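Local coordinates for branched-chain phosphotransacylase (Enterococcus faecalis, PDB 1YCO), which probably works as an acyltransferase of the phosphate acetyltransferase and butyryltransferase family, moving branched-chain acyl groups, at residues A[63-67]-A[68-72]; A[16-19]-A[20-24]. One frame throughout, in Å; residues are numbered along the deposited sequence.

Contact 1: residues A[63-67]-A[68-72]; sequences SLVAT and GQAQI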
ATOM      1  N   SER A  63      -8.069 -19.902  27.807  1.00 47.95           N
ATOM      2  CA  SER A  63      -9.038 -20.756  28.483  1.00 49.62           C
ATOM      3  C   SER A  63     -10.290 -19.974  28.860  1.00 49.26           C
ATOM      4  O   SER A  63     -11.416 -20.433  28.654  1.00 48.99           O
ATOM      5  CB  SER A  63      -8.422 -21.353  29.746  1.00 50.55           C
ATOM      6  OG  SER A  63      -9.333 -21.248  30.836  1.00 51.86           O
ATOM      7  N   LEU A  64     -10.074 -18.795  29.434  1.00 48.06           N
ATOM      8  CA  LEU A  64     -11.159 -17.918  29.862  1.00 48.05           C
ATOM      9  C   LEU A  64     -12.089 -17.554  28.694  1.00 48.50           C
ATOM     10  O   LEU A  64     -13.269 -17.259  28.895  1.00 47.02           O
ATOM     11  CB  LEU A  64     -10.575 -16.647  30.476  1.00 48.90           C
ATOM     12  CG  LEU A  64     -11.480 -15.872  31.437  1.00 50.18           C
ATOM     13  CD1 LEU A  64     -11.712 -16.727  32.677  1.00 48.84           C
ATOM     14  CD2 LEU A  64     -10.800 -14.557  31.822  1.00 48.85           C
ATOM     15  N   VAL A  65     -11.543 -17.580  27.479  1.00 48.50           N
ATOM     16  CA  VAL A  65     -12.309 -17.275  26.274  1.00 49.84           C
ATOM     17  C   VAL A  65     -12.956 -18.544  25.722  1.00 51.32           C
ATOM     18  O   VAL A  65     -14.046 -18.485  25.142  1.00 50.58           O
ATOM     19  CB  VAL A  65     -11.407 -16.627  25.166  1.00 49.38           C
ATOM     20  CG1 VAL A  65     -12.081 -16.719  23.811  1.00 48.99           C
ATOM     21  CG2 VAL A  65     -11.135 -15.155  25.500  1.00 48.50           C
ATOM     22  N   ALA A  66     -12.287 -19.683  25.913  1.00 53.22           N
ATOM     23  CA  ALA A  66     -12.792 -20.977  25.450  1.00 56.29           C
ATOM     24  C   ALA A  66     -14.309 -21.055  25.617  1.00 58.53           C
ATOM     25  O   ALA A  66     -15.002 -21.641  24.787  1.00 59.55           O
ATOM     26  CB  ALA A  66     -12.120 -22.111  26.216  1.00 57.80           C
ATOM     27  N   THR A  67     -14.820 -20.453  26.689  1.00 60.12           N
ATOM     28  CA  THR A  67     -16.262 -20.428  26.935  1.00 61.77           C
ATOM     29  C   THR A  67     -16.730 -18.979  27.045  1.00 61.84           C
ATOM     30  O   THR A  67     -15.929 -18.053  26.921  1.00 64.10           O
ATOM     31  CB  THR A  67     -16.632 -21.138  28.234  1.00 60.47           C
ATOM     32  OG1 THR A  67     -16.349 -20.275  29.335  1.00 60.98           O
ATOM     33  CG2 THR A  67     -15.834 -22.419  28.382  1.00 61.50           C
ATOM     34  N   GLY A  68     -18.024 -18.788  27.289  1.00 62.03           N
ATOM     35  CA  GLY A  68     -18.562 -17.444  27.407  1.00 59.60           C
ATOM     36  C   GLY A  68     -18.031 -16.716  28.623  1.00 58.53           C
ATOM     37  O   GLY A  68     -18.621 -15.739  29.076  1.00 58.82           O
ATOM     38  N   GLN A  69     -16.911 -17.191  29.157  1.00 57.56           N
ATOM     39  CA  GLN A  69     -16.314 -16.568  30.330  1.00 56.72           C
ATOM     40  C   GLN A  69     -15.785 -15.191  29.928  1.00 54.73           C
ATOM     41  O   GLN A  69     -15.922 -14.214  30.669  1.00 55.16           O
ATOM     42  CB  GLN A  69     -15.179 -17.443  30.863  1.00 58.73           C
ATOM     43  CG  GLN A  69     -14.956 -17.330  32.361  1.00 58.57           C
ATOM     44  CD  GLN A  69     -15.847 -18.265  33.160  1.00 58.13           C
ATOM     45  OE1 GLN A  69     -15.657 -19.481  33.148  1.00 56.39           O
ATOM     46  NE2 GLN A  69     -16.822 -17.701  33.859  1.00 57.78           N
ATOM     47  N   ALA A  70     -15.178 -15.125  28.748  1.00 51.07           N
ATOM     48  CA  ALA A  70     -14.656 -13.871  28.215  1.00 46.73           C
ATOM     49  C   ALA A  70     -15.188 -13.757  26.793  1.00 44.60           C
ATOM     50  O   ALA A  70     -15.380 -14.771  26.120  1.00 43.93           O
ATOM     51  CB  ALA A  70     -13.127 -13.875  28.231  1.00 47.25           C
ATOM     52  N   GLN A  71     -15.435 -12.525  26.354  1.00 42.16           N
ATOM     53  CA  GLN A  71     -15.980 -12.243  25.024  1.00 39.27           C
ATOM     54  C   GLN A  71     -14.940 -11.679  24.060  1.00 38.94           C
ATOM     55  O   GLN A  71     -15.186 -11.574  22.857  1.00 38.44           O
ATOM     56  CB  GLN A  71     -17.137 -11.239  25.123  1.00 35.71           C
ATOM     57  CG  GLN A  71     -18.361 -11.734  25.859  1.00 36.97           C
ATOM     58  CD  GLN A  71     -18.084 -12.092  27.315  1.00 35.91           C
ATOM     59  OE1 GLN A  71     -17.706 -11.241  28.130  1.00 32.46           O
ATOM     60  NE2 GLN A  71     -18.259 -13.368  27.642  1.00 35.75           N
ATOM     61  N   ILE A  72     -13.791 -11.283  24.591  1.00 37.42           N
ATOM     62  CA  ILE A  72     -12.732 -10.741  23.755  1.00 36.31           C
ATOM     63  C   ILE A  72     -11.366 -11.143  24.295  1.00 36.38           C
ATOM     64  O   ILE A  72     -11.131 -11.115  25.503  1.00 39.60           O
ATOM     65  CB  ILE A  72     -12.788  -9.198  23.688  1.00 36.16           C
ATOM     66  CG1 ILE A  72     -14.102  -8.742  23.046  1.00 36.74           C
ATOM     67  CG2 ILE A  72     -11.611  -8.671  22.880  1.00 33.57           C
ATOM     68  CD1 ILE A  72     -14.358  -7.244  23.183  1.00 34.38           C
TER

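Contact 2: residues A[16-19]-A[20-24]; sequences QLVK and KALKE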
ATOM      1  N   GLN A  16      -2.524   1.804  30.957  1.00 51.16           N
ATOM      2  CA  GLN A  16      -2.991   3.048  30.360  1.00 52.40           C
ATOM      3  C   GLN A  16      -4.237   2.784  29.496  1.00 50.47           C
ATOM      4  O   GLN A  16      -5.142   3.621  29.426  1.00 50.20           O
ATOM      5  CB  GLN A  16      -1.872   3.662  29.509  1.00 55.16           C
ATOM      6  CG  GLN A  16      -1.740   5.176  29.625  1.00 59.86           C
ATOM      7  CD  GLN A  16      -0.817   5.768  28.562  1.00 62.29           C
ATOM      8  OE1 GLN A  16       0.311   5.303  28.374  1.00 62.22           O
ATOM      9  NE2 GLN A  16      -1.296   6.801  27.862  1.00 61.68           N
ATOM     10  N   LEU A  17      -4.275   1.615  28.853  1.00 49.37           N
ATOM     11  CA  LEU A  17      -5.405   1.205  27.994  1.00 48.13           C
ATOM     12  C   LEU A  17      -6.657   0.926  28.813  1.00 46.58           C
ATOM     13  O   LEU A  17      -7.747   1.417  28.505  1.00 45.97           O
ATOM     14  CB  LEU A  17      -5.055  -0.067  27.206  1.00 47.05           C
ATOM     15  CG  LEU A  17      -6.180  -0.706  26.378  1.00 45.94           C
ATOM     16  CD1 LEU A  17      -6.709   0.308  25.368  1.00 44.53           C
ATOM     17  CD2 LEU A  17      -5.661  -1.954  25.652  1.00 44.19           C
ATOM     18  N   VAL A  18      -6.484   0.112  29.847  1.00 46.04           N
ATOM     19  CA  VAL A  18      -7.582  -0.248  30.726  1.00 46.25           C
ATOM     20  C   VAL A  18      -8.211   1.016  31.309  1.00 45.81           C
ATOM     21  O   VAL A  18      -9.426   1.225  31.210  1.00 43.07           O
ATOM     22  CB  VAL A  18      -7.091  -1.171  31.857  1.00 45.39           C
ATOM     23  CG1 VAL A  18      -8.233  -1.481  32.810  1.00 45.28           C
ATOM     24  CG2 VAL A  18      -6.534  -2.455  31.258  1.00 42.99           C
ATOM     25  N   LYS A  19      -7.381   1.870  31.898  1.00 46.75           N
ATOM     26  CA  LYS A  19      -7.887   3.108  32.478  1.00 50.70           C
ATOM     27  C   LYS A  19      -8.724   3.877  31.453  1.00 51.38           C
ATOM     28  O   LYS A  19      -9.868   4.267  31.727  1.00 51.43           O
ATOM     29  CB  LYS A  19      -6.729   3.981  32.982  1.00 51.35           C
ATOM     30  CG  LYS A  19      -6.035   3.405  34.202  1.00 54.49           C
ATOM     31  CD  LYS A  19      -5.032   4.369  34.808  1.00 55.56           C
ATOM     32  CE  LYS A  19      -4.387   3.764  36.063  1.00 58.35           C
ATOM     33  NZ  LYS A  19      -3.325   4.637  36.673  1.00 58.53           N
ATOM     34  N   LYS A  20      -8.153   4.082  30.269  1.00 50.67           N
ATOM     35  CA  LYS A  20      -8.849   4.792  29.208  1.00 51.69           C
ATOM     36  C   LYS A  20     -10.177   4.115  28.882  1.00 51.74           C
ATOM     37  O   LYS A  20     -11.217   4.767  28.826  1.00 52.18           O
ATOM     38  CB  LYS A  20      -7.980   4.846  27.947  1.00 53.20           C
ATOM     39  CG  LYS A  20      -8.609   5.616  26.798  1.00 54.57           C
ATOM     40  CD  LYS A  20      -7.680   5.648  25.592  1.00 55.94           C
ATOM     41  CE  LYS A  20      -8.301   6.413  24.429  1.00 57.67           C
ATOM     42  NZ  LYS A  20      -8.644   7.827  24.783  1.00 58.12           N
ATOM     43  N   ALA A  21     -10.133   2.800  28.682  1.00 51.78           N
ATOM     44  CA  ALA A  21     -11.324   2.029  28.352  1.00 51.43           C
ATOM     45  C   ALA A  21     -12.402   2.111  29.421  1.00 50.88           C
ATOM     46  O   ALA A  21     -13.558   2.400  29.115  1.00 50.00           O
ATOM     47  CB  ALA A  21     -10.951   0.573  28.107  1.00 52.46           C
ATOM     48  N   LEU A  22     -12.031   1.845  30.670  1.00 51.50           N
ATOM     49  CA  LEU A  22     -13.001   1.893  31.761  1.00 52.40           C
ATOM     50  C   LEU A  22     -13.583   3.298  31.905  1.00 52.60           C
ATOM     51  O   LEU A  22     -14.742   3.454  32.284  1.00 52.26           O
ATOM     52  CB  LEU A  22     -12.359   1.442  33.082  1.00 51.91           C
ATOM     53  CG  LEU A  22     -12.092  -0.065  33.245  1.00 52.48           C
ATOM     54  CD1 LEU A  22     -11.389  -0.322  34.555  1.00 51.06           C
ATOM     55  CD2 LEU A  22     -13.405  -0.845  33.182  1.00 52.96           C
ATOM     56  N   LYS A  23     -12.785   4.310  31.578  1.00 53.16           N
ATOM     57  CA  LYS A  23     -13.234   5.694  31.675  1.00 54.81           C
ATOM     58  C   LYS A  23     -14.275   6.052  30.612  1.00 56.19           C
ATOM     59  O   LYS A  23     -15.326   6.616  30.927  1.00 55.52           O
ATOM     60  CB  LYS A  23     -12.042   6.645  31.559  1.00 55.61           C
ATOM     61  CG  LYS A  23     -12.349   8.071  31.982  1.00 57.93           C
ATOM     62  CD  LYS A  23     -11.175   9.005  31.701  1.00 60.84           C
ATOM     63  CE  LYS A  23     -11.262   9.623  30.303  1.00 62.06           C
ATOM     64  NZ  LYS A  23     -11.472   8.622  29.209  1.00 63.17           N
ATOM     65  N   GLU A  24     -13.972   5.727  29.355  1.00 57.59           N
ATOM     66  CA  GLU A  24     -14.860   6.017  28.224  1.00 59.08           C
ATOM     67  C   GLU A  24     -15.969   4.991  28.031  1.00 59.05           C
ATOM     68  O   GLU A  24     -16.908   5.215  27.264  1.00 58.88           O
ATOM     69  CB  GLU A  24     -14.048   6.116  26.924  1.00 60.57           C
ATOM     70  CG  GLU A  24     -13.075   7.296  26.880  1.00 63.99           C
ATOM     71  CD  GLU A  24     -12.336   7.417  25.547  1.00 65.97           C
ATOM     72  OE1 GLU A  24     -13.000   7.434  24.481  1.00 65.71           O
ATOM     73  OE2 GLU A  24     -11.085   7.514  25.571  1.00 66.72           O
TER

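Contact 1: residues A[63-67]-A[68-72]
Thr67 OG1 accepts a weak hydrogen bond from Gln69 N (3.1 Å), a spacing that resembles an ST turn. The bond is bent, with an N-H...O angle of 134°, and it is tentative because Gln69 N sits too near a neighbouring atom in the model. The hydroxyl reaches this place by lying between Thr67's own backbone N and carbonyl carbon (chi1 78°), which directs it at the amides of the following turn. Further round, the carboxamide of Gln71 folds back over the same loop: its NE2 gives Gly68 O a short but badly angled, weak bond (2.8 Å, 117°), while its OE1 is bonded to the backbone N of Thr3. The amide thus links the turn to the first strand of the chain. This is the return limb of a beta-alpha-beta crossover, in which helix 54-66 follows strand 47-50 and leads into strand 72-75, parallel to it but three places along the sheet. At the more exposed edge, Leu64 and Gln69 cross at about a right angle, with Leu64 CD1 3.3 Å from the Gln69 methylene CG; the adjoining Gln69 CB is too close to Leu64 O in the model, so this approach is less sure. The buried pair is Val65 and Ala70: Val65 CG2, the branch beside its backbone N, comes within 3.6 Å of Ala70 CB. Leu64, the preceding residue, brings CG to 4.1 Å from the same Ala70 CB. Outside the turn, Val65 packs on Leu94 and Val248, both in loops.

Contact 2: residues A[16-19]-A[20-24]
Val18 and Leu22, one helical turn apart, lie side by side and point the same way, with Val18 CG1 3.8 Å from Leu22 CD1. CG1 is the Val18 branch anti to the backbone N (chi1 177°), the one that meets its neighbour. Both residues rest on Phe31 of strand 29-35, as does Ala21, so this flank of helix 12-24 lies against the parallel sheet within the beta-alpha-beta unit of strands 2-7 and 29-35. Regular i to i+4 bonds fix the spacing: Leu22 N to Val18 O (2.7 Å) has an N-H...O angle of 179°, and Ala21 N to Leu17 O measures 2.8 Å. The Lys20 N to Gln16 O bond of the same series is longer, 3.2 Å, and comes from above the carbonyl plane. Toward helix 259-274, Lys20 runs out extended and bends only at its last torsion (chi4 58°), bringing NZ to Glu24 OE2 at 2.6 Å, nearly along the C-O axis. Lys23 NZ stands at a long 3.8 Å from Glu24 OE2. Lys20 NZ also pairs with Glu260 OE1, and the lysine makes a cation-pi contact with Phe263. One ammonium group shared by two carboxylates and a ring would probably stay protonated, and its charge ties this helix to helix 259-274.

Contact 2 precedes contact 1 in the chain, and the two do not touch: their centres are 21 Å apart and their nearest atoms about 9 Å. The five-stranded parallel sheet lies between them. Leu64 of contact 1 leans on Ile32 and Phe34 of strand 29-35; in contact 2 Val18 uses Phe31, and Leu22 uses Leu29 and Phe31. This alternation along the strand is consistent with packing on opposite faces. Helix 259-274 is the common neighbour: its start, around Thr259 and Phe263, meets segments 16-19 and 20-24, and its later part, Ala269 to Val273, meets Gln71 and Ile72. Both contacts thus join elements of the parallel-sheet domain.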